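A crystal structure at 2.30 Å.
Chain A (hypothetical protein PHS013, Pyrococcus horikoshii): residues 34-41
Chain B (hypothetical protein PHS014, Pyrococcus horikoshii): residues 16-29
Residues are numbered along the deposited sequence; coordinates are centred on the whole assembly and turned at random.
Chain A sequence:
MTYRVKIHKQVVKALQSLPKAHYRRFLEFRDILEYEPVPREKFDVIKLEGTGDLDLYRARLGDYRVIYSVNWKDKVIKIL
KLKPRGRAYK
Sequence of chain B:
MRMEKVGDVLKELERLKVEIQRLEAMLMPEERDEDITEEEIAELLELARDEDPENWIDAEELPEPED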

# COMPACT_ATOMS: atom_id res chain seq x y z
N GLU A 34 17.53 -3.02 -8.13
CA GLU A 34 18.37 -3.75 -9.07
C GLU A 34 18.27 -5.27 -8.91
O GLU A 34 18.58 -6.01 -9.84
N TYR A 35 17.83 -5.73 -7.74
CA TYR A 35 17.66 -7.16 -7.51
C TYR A 35 16.19 -7.54 -7.54
O TYR A 35 15.82 -8.57 -8.11
N GLU A 36 15.37 -6.71 -6.90
CA GLU A 36 13.94 -6.95 -6.78
C GLU A 36 13.17 -5.76 -7.36
O GLU A 36 13.14 -4.69 -6.78
N PRO A 37 12.53 -5.94 -8.53
CA PRO A 37 11.77 -4.87 -9.18
C PRO A 37 10.53 -4.39 -8.41
O PRO A 37 10.14 -3.22 -8.52
N VAL A 38 9.91 -5.28 -7.65
CA VAL A 38 8.74 -4.92 -6.86
C VAL A 38 8.91 -5.34 -5.40
O VAL A 38 8.40 -6.37 -4.98
N PRO A 39 9.66 -4.55 -4.63
CA PRO A 39 9.89 -4.84 -3.21
C PRO A 39 8.64 -4.42 -2.44
O PRO A 39 8.66 -3.46 -1.67
N ARG A 40 7.54 -5.14 -2.68
CA ARG A 40 6.25 -4.83 -2.07
C ARG A 40 6.22 -4.54 -0.58
O ARG A 40 5.72 -3.50 -0.17
N GLU A 41 6.76 -5.46 0.21
CA GLU A 41 6.77 -5.34 1.66
C GLU A 41 7.54 -4.15 2.22
O GLU A 41 7.00 -3.36 3.00
N LEU B 16 15.38 -16.73 -15.61
CA LEU B 16 14.34 -17.42 -14.85
C LEU B 16 13.87 -16.59 -13.66
O LEU B 16 12.67 -16.50 -13.40
N LYS B 17 14.81 -15.98 -12.95
CA LYS B 17 14.47 -15.14 -11.80
C LYS B 17 13.55 -14.00 -12.24
O LYS B 17 12.57 -13.69 -11.56
N VAL B 18 13.86 -13.38 -13.37
CA VAL B 18 13.05 -12.29 -13.88
C VAL B 18 11.63 -12.76 -14.17
O VAL B 18 10.66 -12.18 -13.69
N GLU B 19 11.51 -13.83 -14.96
CA GLU B 19 10.21 -14.36 -15.32
C GLU B 19 9.38 -14.66 -14.09
O GLU B 19 8.18 -14.36 -14.07
N ILE B 20 10.00 -15.23 -13.07
CA ILE B 20 9.29 -15.54 -11.84
C ILE B 20 8.79 -14.27 -11.15
O ILE B 20 7.65 -14.22 -10.67
N GLN B 21 9.64 -13.26 -11.11
CA GLN B 21 9.29 -11.98 -10.50
C GLN B 21 8.15 -11.30 -11.25
O GLN B 21 7.21 -10.80 -10.63
N ARG B 22 8.21 -11.29 -12.58
CA ARG B 22 7.15 -10.66 -13.36
C ARG B 22 5.84 -11.43 -13.25
O ARG B 22 4.77 -10.90 -13.51
N LEU B 23 5.95 -12.70 -12.85
CA LEU B 23 4.80 -13.55 -12.68
C LEU B 23 4.03 -13.07 -11.47
O LEU B 23 2.82 -12.86 -11.53
N GLU B 24 4.74 -12.89 -10.36
CA GLU B 24 4.11 -12.42 -9.13
C GLU B 24 3.58 -11.01 -9.31
O GLU B 24 2.58 -10.63 -8.69
N ALA B 25 4.24 -10.23 -10.15
CA ALA B 25 3.79 -8.87 -10.42
C ALA B 25 2.42 -9.01 -11.06
O ALA B 25 1.45 -8.36 -10.66
N MET B 26 2.34 -9.89 -12.06
CA MET B 26 1.10 -10.17 -12.77
C MET B 26 -0.02 -10.47 -11.79
O MET B 26 -1.15 -10.04 -11.97
N LEU B 27 0.30 -11.22 -10.73
CA LEU B 27 -0.69 -11.58 -9.74
C LEU B 27 -1.07 -10.44 -8.79
O LEU B 27 -1.81 -10.65 -7.83
N MET B 28 -0.57 -9.24 -9.07
CA MET B 28 -0.89 -8.08 -8.24
C MET B 28 -2.03 -7.29 -8.90
O MET B 28 -2.08 -7.14 -10.12
N PRO B 29 -2.98 -6.80 -8.09
CA PRO B 29 -4.10 -6.03 -8.64
C PRO B 29 -3.67 -4.60 -8.95
O PRO B 29 -2.84 -4.03 -8.23

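The contact is small, 388 Å² summed over both sides, and it pairs a loop of chain A with one side of a helix in chain B and the turn just beyond it. The helix supplies its residues at the spacing of its own turns: K17(B), Q21(B) and E24(B) all point CA-to-CB toward the loop, and M28(B) does the same from beyond the helix end. Between them, I20(B) and L23(B) lie out of reach and R22(B) points away. Two residues of chain B, Q21(B) and M28(B), cover the most surface, and each organizes a different chemistry.

Q21(B) is the polar centre. With chi1 m and chi2 t, its side chain extends from the helix and brings its amide to the loop backbone. Q21(B) NE2 donates to Y35(A) O at 3.0 Å, with an N-H...acceptor angle of 176°, so the bond is almost perfectly straight. Q21(B) NE2 also makes a weak hydrogen bond to E36(A) OE2 at 3.2 Å, where the angle of 129° shows that the carboxylate lies well off the ideal line. The other end of the amide, OE1, is satisfied elsewhere in the structure. P37(A), whose CA is 7.6 Å from the CA of Q21(B), has its CA-to-CB bond directed toward the helix, and P37(A) CD lies 3.4 Å from Q21(B) NE2. A buried glutamine is thus paid for at both ends while P37(A) CD lies against its nitrogen.

One turn earlier, K17(B) reaches the same carbonyl. All four of its chi angles are t, and the fully extended chain places K17(B) NZ 3.1 Å from Y35(A) O as a second donor. A single backbone oxygen therefore collects hydrogen bonds from two helix residues four positions apart. The phenol of Y35(A), chi1 m, starts sideways and its end leads away from the helix; the lysine nitrogen meets the ring only at its edge, near the ring plane, with K17(B) NZ 4.0 Å from Y35(A) CD1.

E36(A), chi1 t and chi2 p, begins sideways but its end comes nearer to the helix. The carboxylate also comes near another acid, E24(B), whose chi1 lies between wells at 30° and whose chi2 is t: E36(A) OE1 sits 3.6 Å from E24(B) OE2, two like charges close together with no hydrogen bond between them.

The other pole is apolar. M28(B) adopts m, t, m at chi1 to chi3, and its sulfur meets V38(A), which points toward chain B with chi1 t; V38(A) CG1 lies 3.7 Å from M28(B) SD. A25(B), nearest to V38(A) along the backbone with 7.3 Å between CA atoms, turns its methyl sideways and adds little. R40(A) also points in, with chi1 t, chi2 between wells at 120° and chi3 t; R40(A) NH2 is 4.5 Å from M28(B) SD, a loose approach with no hydrogen bond.

The rule to read here is simple: helix side chains four apart converge on one loop carbonyl, and beyond the helix end a methionine sulfur packs against a valine.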

# COMPACT_ATOMS: atom_id res chain seq x y z
CB GLU A 34 19.83 -3.30 -8.93
CG GLU A 34 20.03 -1.87 -9.42
CD GLU A 34 21.41 -1.32 -9.11
OE1 GLU A 34 21.66 -0.15 -9.46
OE2 GLU A 34 22.23 -2.04 -8.52
CB TYR A 35 18.25 -7.56 -6.16
CG TYR A 35 19.75 -7.56 -6.12
CD1 TYR A 35 20.49 -8.39 -6.96
CD2 TYR A 35 20.43 -6.77 -5.20
CE1 TYR A 35 21.88 -8.43 -6.88
CE2 TYR A 35 21.82 -6.80 -5.12
CZ TYR A 35 22.54 -7.63 -5.96
OH TYR A 35 23.91 -7.66 -5.86
CB GLU A 36 13.58 -7.12 -5.30
CG GLU A 36 12.16 -7.58 -5.04
CD GLU A 36 11.99 -9.06 -5.31
OE1 GLU A 36 10.84 -9.50 -5.51
OE2 GLU A 36 13.02 -9.78 -5.32
CB PRO A 37 11.41 -5.49 -10.53
CG PRO A 37 11.27 -6.95 -10.19
CD PRO A 37 12.50 -7.17 -9.33
CB VAL A 38 7.44 -5.56 -7.43
CG1 VAL A 38 6.23 -5.00 -6.69
CG2 VAL A 38 7.32 -5.30 -8.92
CB PRO A 39 11.10 -3.99 -2.87
CG PRO A 39 10.87 -2.78 -3.73
CD PRO A 39 10.46 -3.38 -5.05
CB ARG A 40 5.26 -5.96 -2.38
CG ARG A 40 3.92 -5.80 -1.67
CD ARG A 40 2.77 -5.70 -2.66
NE ARG A 40 1.47 -5.91 -2.01
CZ ARG A 40 0.29 -5.73 -2.59
NH1 ARG A 40 -0.82 -5.96 -1.90
NH2 ARG A 40 0.21 -5.33 -3.85
CB GLU A 41 7.34 -6.62 2.27
CG GLU A 41 6.54 -7.18 3.43
CD GLU A 41 5.66 -8.35 3.01
OE1 GLU A 41 6.21 -9.32 2.46
OE2 GLU A 41 4.43 -8.30 3.24
CB LEU B 16 14.87 -18.77 -14.34
CG LEU B 16 14.70 -19.99 -15.25
CD1 LEU B 16 15.64 -21.11 -14.82
CD2 LEU B 16 13.25 -20.45 -15.20
CB LYS B 17 15.74 -14.55 -11.19
CG LYS B 17 15.50 -13.61 -10.01
CD LYS B 17 16.77 -12.85 -9.69
CE LYS B 17 16.55 -11.78 -8.64
NZ LYS B 17 17.79 -11.00 -8.41
CB VAL B 18 13.65 -11.71 -15.18
CG1 VAL B 18 12.73 -10.66 -15.77
CG2 VAL B 18 15.02 -11.12 -14.88
CB GLU B 19 10.36 -15.62 -16.17
CG GLU B 19 10.94 -15.33 -17.55
CD GLU B 19 10.14 -14.27 -18.29
OE1 GLU B 19 10.72 -13.56 -19.14
OE2 GLU B 19 8.92 -14.16 -18.03
CB ILE B 20 10.17 -16.31 -10.86
CG1 ILE B 20 10.57 -17.65 -11.48
CG2 ILE B 20 9.42 -16.53 -9.53
CD1 ILE B 20 11.39 -18.53 -10.57
CB GLN B 21 10.52 -11.06 -10.46
CG GLN B 21 11.67 -11.59 -9.60
CD GLN B 21 12.89 -10.68 -9.61
OE1 GLN B 21 13.38 -10.28 -10.67
NE2 GLN B 21 13.39 -10.35 -8.42
CB ARG B 22 7.56 -10.55 -14.83
CG ARG B 22 7.22 -11.74 -15.69
CD ARG B 22 6.65 -11.23 -17.00
NE ARG B 22 5.72 -10.13 -16.74
CZ ARG B 22 4.89 -9.61 -17.64
NH1 ARG B 22 4.09 -8.61 -17.28
NH2 ARG B 22 4.85 -10.08 -18.88
CB LEU B 23 5.24 -15.00 -12.46
CG LEU B 23 4.58 -16.08 -13.33
CD1 LEU B 23 5.04 -17.45 -12.85
CD2 LEU B 23 3.07 -15.97 -13.24
CB GLU B 24 5.09 -12.49 -7.96
CG GLU B 24 6.54 -12.31 -8.33
CD GLU B 24 7.49 -12.61 -7.18
OE1 GLU B 24 7.36 -13.68 -6.55
OE2 GLU B 24 8.36 -11.76 -6.91
CB ALA B 25 4.75 -8.18 -11.37
CB MET B 26 1.29 -11.38 -13.70
CG MET B 26 2.09 -11.12 -14.97
SD MET B 26 2.14 -12.58 -16.06
CE MET B 26 0.39 -12.81 -16.34
CB LEU B 27 -0.20 -12.80 -8.95
CG LEU B 27 0.12 -14.01 -9.83
CD1 LEU B 27 0.51 -15.18 -8.95
CD2 LEU B 27 -1.08 -14.36 -10.71
CB MET B 28 0.33 -7.15 -8.09
CG MET B 28 1.54 -7.77 -7.39
SD MET B 28 2.90 -6.58 -7.17
CE MET B 28 3.09 -6.05 -8.75
CB PRO B 29 -5.14 -6.08 -7.52
CG PRO B 29 -4.70 -7.24 -6.63
CD PRO B 29 -3.21 -7.11 -6.67